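Angiotensin-converting enzyme (Anopheles gambiae, PDB 6S1Y) probably acts as a zinc metallopeptidase of the angiotensin-converting enzyme family, trimming peptides in the mosquito. Local coordinates at residues 112-125 / 154-167. Residues are numbered along the deposited sequence; the frame is centred on the assembly and turned at random.
Sequences SMESNYAKAKFCAY and YYWVQWYNATGAPV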
loop_
_atom_site.group_PDB
_atom_site.type_symbol
_atom_site.label_atom_id
_atom_site.label_comp_id
_atom_site.label_asym_id
_atom_site.label_seq_id
_atom_site.Cartn_x
_atom_site.Cartn_y
_atom_site.Cartn_z
ATOM N N SER A 112 -11.590 12.724 12.198
ATOM C CA SER A 112 -12.130 12.095 13.395
ATOM C C SER A 112 -11.829 10.597 13.427
ATOM O O SER A 112 -11.472 10.052 14.480
ATOM C CB SER A 112 -13.633 12.335 13.465
ATOM O OG SER A 112 -14.177 11.529 14.484
ATOM N N MET A 113 -11.962 9.913 12.282
ATOM C CA MET A 113 -11.593 8.501 12.217
ATOM C C MET A 113 -10.087 8.310 12.394
ATOM O O MET A 113 -9.644 7.489 13.213
ATOM C CB MET A 113 -12.038 7.892 10.880
ATOM C CG MET A 113 -13.517 7.976 10.619
ATOM S SD MET A 113 -14.045 6.951 9.234
ATOM C CE MET A 113 -13.535 7.944 7.839
ATOM N N GLU A 114 -9.286 9.044 11.613
ATOM C CA GLU A 114 -7.835 8.862 11.620
ATOM C C GLU A 114 -7.258 9.172 12.989
ATOM O O GLU A 114 -6.386 8.452 13.489
ATOM C CB GLU A 114 -7.209 9.748 10.536
ATOM C CG GLU A 114 -5.665 9.790 10.489
ATOM C CD GLU A 114 -5.125 10.436 9.211
ATOM O OE1 GLU A 114 -5.842 11.264 8.604
ATOM O OE2 GLU A 114 -3.991 10.095 8.803
ATOM N N SER A 115 -7.774 10.214 13.635
ATOM C CA SER A 115 -7.311 10.567 14.968
ATOM C C SER A 115 -7.590 9.447 15.959
ATOM O O SER A 115 -6.744 9.133 16.808
ATOM C CB SER A 115 -7.999 11.853 15.418
ATOM O OG SER A 115 -7.798 12.047 16.807
ATOM N N ASN A 116 -8.789 8.866 15.899
ATOM C CA ASN A 116 -9.137 7.771 16.798
ATOM C C ASN A 116 -8.188 6.591 16.595
ATOM O O ASN A 116 -7.732 5.972 17.563
ATOM C CB ASN A 116 -10.601 7.384 16.552
ATOM C CG ASN A 116 -11.007 6.141 17.287
ATOM O OD1 ASN A 116 -11.002 5.049 16.724
ATOM N ND2 ASN A 116 -11.364 6.288 18.554
ATOM N N TYR A 117 -7.837 6.307 15.334
ATOM C CA TYR A 117 -6.917 5.220 15.013
ATOM C C TYR A 117 -5.527 5.482 15.569
ATOM O O TYR A 117 -4.914 4.601 16.188
ATOM C CB TYR A 117 -6.870 5.059 13.491
ATOM C CG TYR A 117 -5.996 3.947 12.940
ATOM C CD1 TYR A 117 -4.599 4.080 12.891
ATOM C CD2 TYR A 117 -6.563 2.789 12.404
ATOM C CE1 TYR A 117 -3.816 3.086 12.362
ATOM C CE2 TYR A 117 -5.771 1.777 11.868
ATOM C CZ TYR A 117 -4.403 1.926 11.856
ATOM O OH TYR A 117 -3.597 0.920 11.313
ATOM N N ALA A 118 -5.001 6.688 15.344
ATOM C CA ALA A 118 -3.611 6.974 15.703
ATOM C C ALA A 118 -3.416 7.089 17.207
ATOM O O ALA A 118 -2.312 6.852 17.706
ATOM C CB ALA A 118 -3.153 8.259 15.023
ATOM N N LYS A 119 -4.460 7.429 17.946
ATOM C CA LYS A 119 -4.337 7.695 19.371
ATOM C C LYS A 119 -4.685 6.505 20.264
ATOM O O LYS A 119 -4.606 6.622 21.485
ATOM C CB LYS A 119 -5.235 8.877 19.752
ATOM C CG LYS A 119 -4.722 10.257 19.327
ATOM C CD LYS A 119 -5.724 11.339 19.733
ATOM C CE LYS A 119 -5.091 12.717 19.792
ATOM N NZ LYS A 119 -5.933 13.678 20.584
ATOM N N ALA A 120 -5.058 5.365 19.704
ATOM C CA ALA A 120 -5.518 4.263 20.536
ATOM C C ALA A 120 -4.377 3.683 21.351
ATOM O O ALA A 120 -3.265 3.524 20.847
ATOM C CB ALA A 120 -6.126 3.167 19.669
ATOM N N LYS A 121 -4.661 3.343 22.611
ATOM C CA LYS A 121 -3.690 2.717 23.504
ATOM C C LYS A 121 -4.364 1.578 24.242
ATOM O O LYS A 121 -5.585 1.545 24.374
ATOM C CB LYS A 121 -3.098 3.724 24.522
ATOM C CG LYS A 121 -2.465 4.943 23.852
ATOM C CD LYS A 121 -1.057 5.229 24.368
ATOM C CE LYS A 121 -0.292 6.169 23.424
ATOM N NZ LYS A 121 -1.212 7.201 22.826
ATOM N N PHE A 122 -3.555 0.657 24.767
ATOM C CA PHE A 122 -4.109 -0.603 25.250
ATOM C C PHE A 122 -3.402 -1.076 26.503
ATOM O O PHE A 122 -2.206 -0.832 26.688
ATOM C CB PHE A 122 -4.007 -1.672 24.155
ATOM C CG PHE A 122 -4.636 -1.250 22.868
ATOM C CD1 PHE A 122 -6.000 -1.418 22.664
ATOM C CD2 PHE A 122 -3.883 -0.633 21.886
ATOM C CE1 PHE A 122 -6.593 -1.010 21.480
ATOM C CE2 PHE A 122 -4.471 -0.227 20.697
ATOM C CZ PHE A 122 -5.831 -0.409 20.497
ATOM N N CYS A 123 -4.166 -1.781 27.339
ATOM C CA CYS A 123 -3.625 -2.459 28.511
ATOM C C CYS A 123 -3.048 -3.827 28.138
ATOM O O CYS A 123 -3.593 -4.558 27.303
ATOM C CB CYS A 123 -4.711 -2.629 29.573
ATOM S SG CYS A 123 -5.312 -1.056 30.255
ATOM N N ALA A 124 -1.934 -4.174 28.764
ATOM C CA ALA A 124 -1.277 -5.423 28.434
ATOM C C ALA A 124 -2.134 -6.604 28.876
ATOM O O ALA A 124 -2.875 -6.541 29.872
ATOM C CB ALA A 124 0.098 -5.495 29.084
ATOM N N TYR A 125 -2.059 -7.679 28.086
ATOM C CA TYR A 125 -2.731 -8.923 28.428
ATOM C C TYR A 125 -2.282 -9.353 29.812
ATOM O O TYR A 125 -1.084 -9.544 30.052
ATOM C CB TYR A 125 -2.397 -9.990 27.378
ATOM C CG TYR A 125 -3.084 -11.334 27.535
ATOM C CD1 TYR A 125 -4.457 -11.444 27.458
ATOM C CD2 TYR A 125 -2.344 -12.494 27.716
ATOM C CE1 TYR A 125 -5.081 -12.662 27.582
ATOM C CE2 TYR A 125 -2.966 -13.724 27.838
ATOM C CZ TYR A 125 -4.337 -13.796 27.770
ATOM O OH TYR A 125 -5.003 -15.004 27.891
ATOM N N TYR A 154 -7.085 -11.703 22.430
ATOM C CA TYR A 154 -7.329 -10.527 23.263
ATOM C C TYR A 154 -6.934 -9.248 22.533
ATOM O O TYR A 154 -7.725 -8.304 22.434
ATOM C CB TYR A 154 -6.564 -10.652 24.594
ATOM C CG TYR A 154 -6.420 -9.346 25.375
ATOM C CD1 TYR A 154 -7.428 -8.903 26.212
ATOM C CD2 TYR A 154 -5.269 -8.570 25.268
ATOM C CE1 TYR A 154 -7.302 -7.720 26.920
ATOM C CE2 TYR A 154 -5.133 -7.391 25.971
ATOM C CZ TYR A 154 -6.156 -6.971 26.805
ATOM O OH TYR A 154 -6.030 -5.782 27.511
ATOM N N TYR A 155 -5.725 -9.201 21.978
ATOM C CA TYR A 155 -5.308 -7.960 21.342
ATOM C C TYR A 155 -6.095 -7.695 20.072
ATOM O O TYR A 155 -6.357 -6.542 19.727
ATOM C CB TYR A 155 -3.812 -7.967 21.046
ATOM C CG TYR A 155 -2.946 -7.798 22.288
ATOM C CD1 TYR A 155 -2.916 -6.592 23.006
ATOM C CD2 TYR A 155 -2.147 -8.845 22.738
ATOM C CE1 TYR A 155 -2.120 -6.451 24.136
ATOM C CE2 TYR A 155 -1.369 -8.714 23.862
ATOM C CZ TYR A 155 -1.345 -7.521 24.556
ATOM O OH TYR A 155 -0.542 -7.430 25.670
ATOM N N TRP A 156 -6.435 -8.744 19.324
ATOM C CA TRP A 156 -7.267 -8.549 18.135
ATOM C C TRP A 156 -8.586 -7.893 18.523
ATOM O O TRP A 156 -8.979 -6.870 17.950
ATOM C CB TRP A 156 -7.492 -9.886 17.435
ATOM C CG TRP A 156 -8.142 -9.793 16.094
ATOM C CD1 TRP A 156 -7.541 -9.958 14.879
ATOM C CD2 TRP A 156 -9.522 -9.534 15.822
ATOM N NE1 TRP A 156 -8.472 -9.819 13.858
ATOM C CE2 TRP A 156 -9.690 -9.559 14.414
ATOM C CE3 TRP A 156 -10.643 -9.285 16.630
ATOM C CZ2 TRP A 156 -10.920 -9.316 13.801
ATOM C CZ3 TRP A 156 -11.878 -9.044 16.013
ATOM C CH2 TRP A 156 -12.002 -9.071 14.616
ATOM N N VAL A 157 -9.244 -8.439 19.554
ATOM C CA VAL A 157 -10.515 -7.896 20.032
ATOM C C VAL A 157 -10.355 -6.465 20.545
ATOM O O VAL A 157 -11.173 -5.585 20.242
ATOM C CB VAL A 157 -11.108 -8.809 21.115
ATOM C CG1 VAL A 157 -12.299 -8.121 21.814
ATOM C CG2 VAL A 157 -11.514 -10.157 20.492
ATOM N N GLN A 158 -9.321 -6.218 21.354
ATOM C CA GLN A 158 -9.038 -4.861 21.815
ATOM C C GLN A 158 -8.890 -3.899 20.646
ATOM O O GLN A 158 -9.507 -2.826 20.622
ATOM C CB GLN A 158 -7.765 -4.857 22.651
ATOM C CG GLN A 158 -7.924 -5.536 23.997
ATOM C CD GLN A 158 -8.670 -4.679 24.985
ATOM O OE1 GLN A 158 -8.431 -3.462 25.088
ATOM N NE2 GLN A 158 -9.573 -5.297 25.728
ATOM N N TRP A 159 -8.067 -4.264 19.663
ATOM C CA TRP A 159 -7.779 -3.347 18.569
ATOM C C TRP A 159 -9.047 -2.977 17.809
ATOM O O TRP A 159 -9.332 -1.791 17.591
ATOM C CB TRP A 159 -6.749 -3.955 17.608
ATOM C CG TRP A 159 -6.558 -3.069 16.406
ATOM C CD1 TRP A 159 -7.067 -3.252 15.152
ATOM C CD2 TRP A 159 -5.843 -1.823 16.366
ATOM N NE1 TRP A 159 -6.714 -2.203 14.332
ATOM C CE2 TRP A 159 -5.953 -1.321 15.052
ATOM C CE3 TRP A 159 -5.108 -1.093 17.315
ATOM C CZ2 TRP A 159 -5.359 -0.126 14.664
ATOM C CZ3 TRP A 159 -4.527 0.089 16.932
ATOM C CH2 TRP A 159 -4.664 0.571 15.619
ATOM N N TYR A 160 -9.805 -3.986 17.369
ATOM C CA TYR A 160 -10.976 -3.756 16.533
ATOM C C TYR A 160 -12.091 -3.068 17.316
ATOM O O TYR A 160 -12.807 -2.228 16.767
ATOM C CB TYR A 160 -11.463 -5.094 15.944
ATOM C CG TYR A 160 -10.714 -5.556 14.709
ATOM C CD1 TYR A 160 -9.447 -6.182 14.808
ATOM C CD2 TYR A 160 -11.225 -5.324 13.442
ATOM C CE1 TYR A 160 -8.726 -6.563 13.660
ATOM C CE2 TYR A 160 -10.514 -5.707 12.287
ATOM C CZ TYR A 160 -9.289 -6.337 12.405
ATOM O OH TYR A 160 -8.647 -6.719 11.265
ATOM N N ASN A 161 -12.265 -3.406 18.596
ATOM C CA ASN A 161 -13.300 -2.732 19.380
ATOM C C ASN A 161 -12.983 -1.241 19.543
ATOM O O ASN A 161 -13.895 -0.424 19.644
ATOM C CB ASN A 161 -13.482 -3.406 20.752
ATOM C CG ASN A 161 -14.418 -4.641 20.698
ATOM O OD1 ASN A 161 -14.471 -5.365 19.681
ATOM N ND2 ASN A 161 -15.155 -4.891 21.788
ATOM N N ALA A 162 -11.708 -0.863 19.526
ATOM C CA ALA A 162 -11.309 0.515 19.756
ATOM C C ALA A 162 -11.226 1.353 18.482
ATOM O O ALA A 162 -11.455 2.574 18.546
ATOM C CB ALA A 162 -9.948 0.547 20.466
ATOM N N THR A 163 -10.909 0.756 17.330
ATOM C CA THR A 163 -10.684 1.540 16.125
ATOM C C THR A 163 -11.792 1.378 15.098
ATOM O O THR A 163 -11.754 2.061 14.067
ATOM C CB THR A 163 -9.324 1.194 15.473
ATOM O OG1 THR A 163 -9.271 -0.192 15.080
ATOM C CG2 THR A 163 -8.195 1.494 16.434
ATOM N N GLY A 164 -12.798 0.543 15.352
ATOM C CA GLY A 164 -13.864 0.249 14.416
ATOM C C GLY A 164 -15.155 0.911 14.868
ATOM O O GLY A 164 -15.479 2.040 14.416
ATOM N N ALA A 165 -15.976 0.223 15.665
ATOM C CA ALA A 165 -17.312 0.722 15.996
ATOM C C ALA A 165 -17.337 2.144 16.541
ATOM O O ALA A 165 -18.264 2.888 16.199
ATOM C CB ALA A 165 -17.980 -0.220 17.013
ATOM N N PRO A 166 -16.381 2.595 17.343
ATOM C CA PRO A 166 -16.476 3.959 17.885
ATOM C C PRO A 166 -16.572 5.049 16.835
ATOM O O PRO A 166 -16.979 6.157 17.185
ATOM C CB PRO A 166 -15.178 4.109 18.704
ATOM C CG PRO A 166 -14.762 2.706 19.037
ATOM C CD PRO A 166 -15.181 1.881 17.829
ATOM N N VAL A 167 -16.188 4.813 15.581
ATOM C CA VAL A 167 -16.208 5.862 14.579
ATOM C C VAL A 167 -17.259 5.604 13.502
ATOM O O VAL A 167 -17.187 6.204 12.428
ATOM C CB VAL A 167 -14.824 6.069 13.948
ATOM C CG1 VAL A 167 -13.785 6.403 15.026
ATOM C CG2 VAL A 167 -14.393 4.852 13.178
HETATM O O HOH W 1 -7.064 -1.955 26.864
#
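Tyr117 and Trp159 meet in a T-shaped pair within the largely helical angiotensin-converting enzyme fold. The contact joins the end of helix 100-119, and the extended chain after it, to the nearly antiparallel helix 149-163. The benzo edge of Trp159 points at the face of Tyr117, with planes at 88° and Trp159 CZ2 3.4 Å from Tyr117 CE2. Phe122 adds a third ring to this aromatic cluster. It meets Trp159 rim to rim, its CZ 3.3 Å from Trp159 CE3, and its CE1 lies 3.8 Å from Ala162 CB. With CG anti to the carbonyl carbon (chi1 -55°), the Phe122 ring is laid against helix 149-163.

Beyond helix 149-163, Val167, at the N-cap position of helix 168-184, packs by CB on Met113 CG, and its CG1 lies against the Asn116 side chain. Towards Tyr125, two tyrosine hydroxyls grip the extended backbone. Tyr154 OH donates to Cys123 O over 2.7 Å, from above the carbonyl plane. Tyr155 OH accepts an almost straight bond from Tyr125 N at 2.9 Å. The Tyr125 and Tyr154 rings meet obliquely, their planes at 48°. A water bridges Cys123 N and Gln158 OE1. Cys123 is also tied to Cys131 by a disulfide.

Leu135 of helix 135-145 touches both Tyr117 and Trp159, and Trp159 NE1 hydrogen-bonds to Ala484 O. The Tyr117 side chain is about 7 Å from the bound gamma-glutamyl ligand, which puts this end of the cluster near the ligand pocket without lining it. On Trp159 itself, Thr163 OG1 sits 3.3 Å above the indole plane, towards the rim, and donates to Trp159 O.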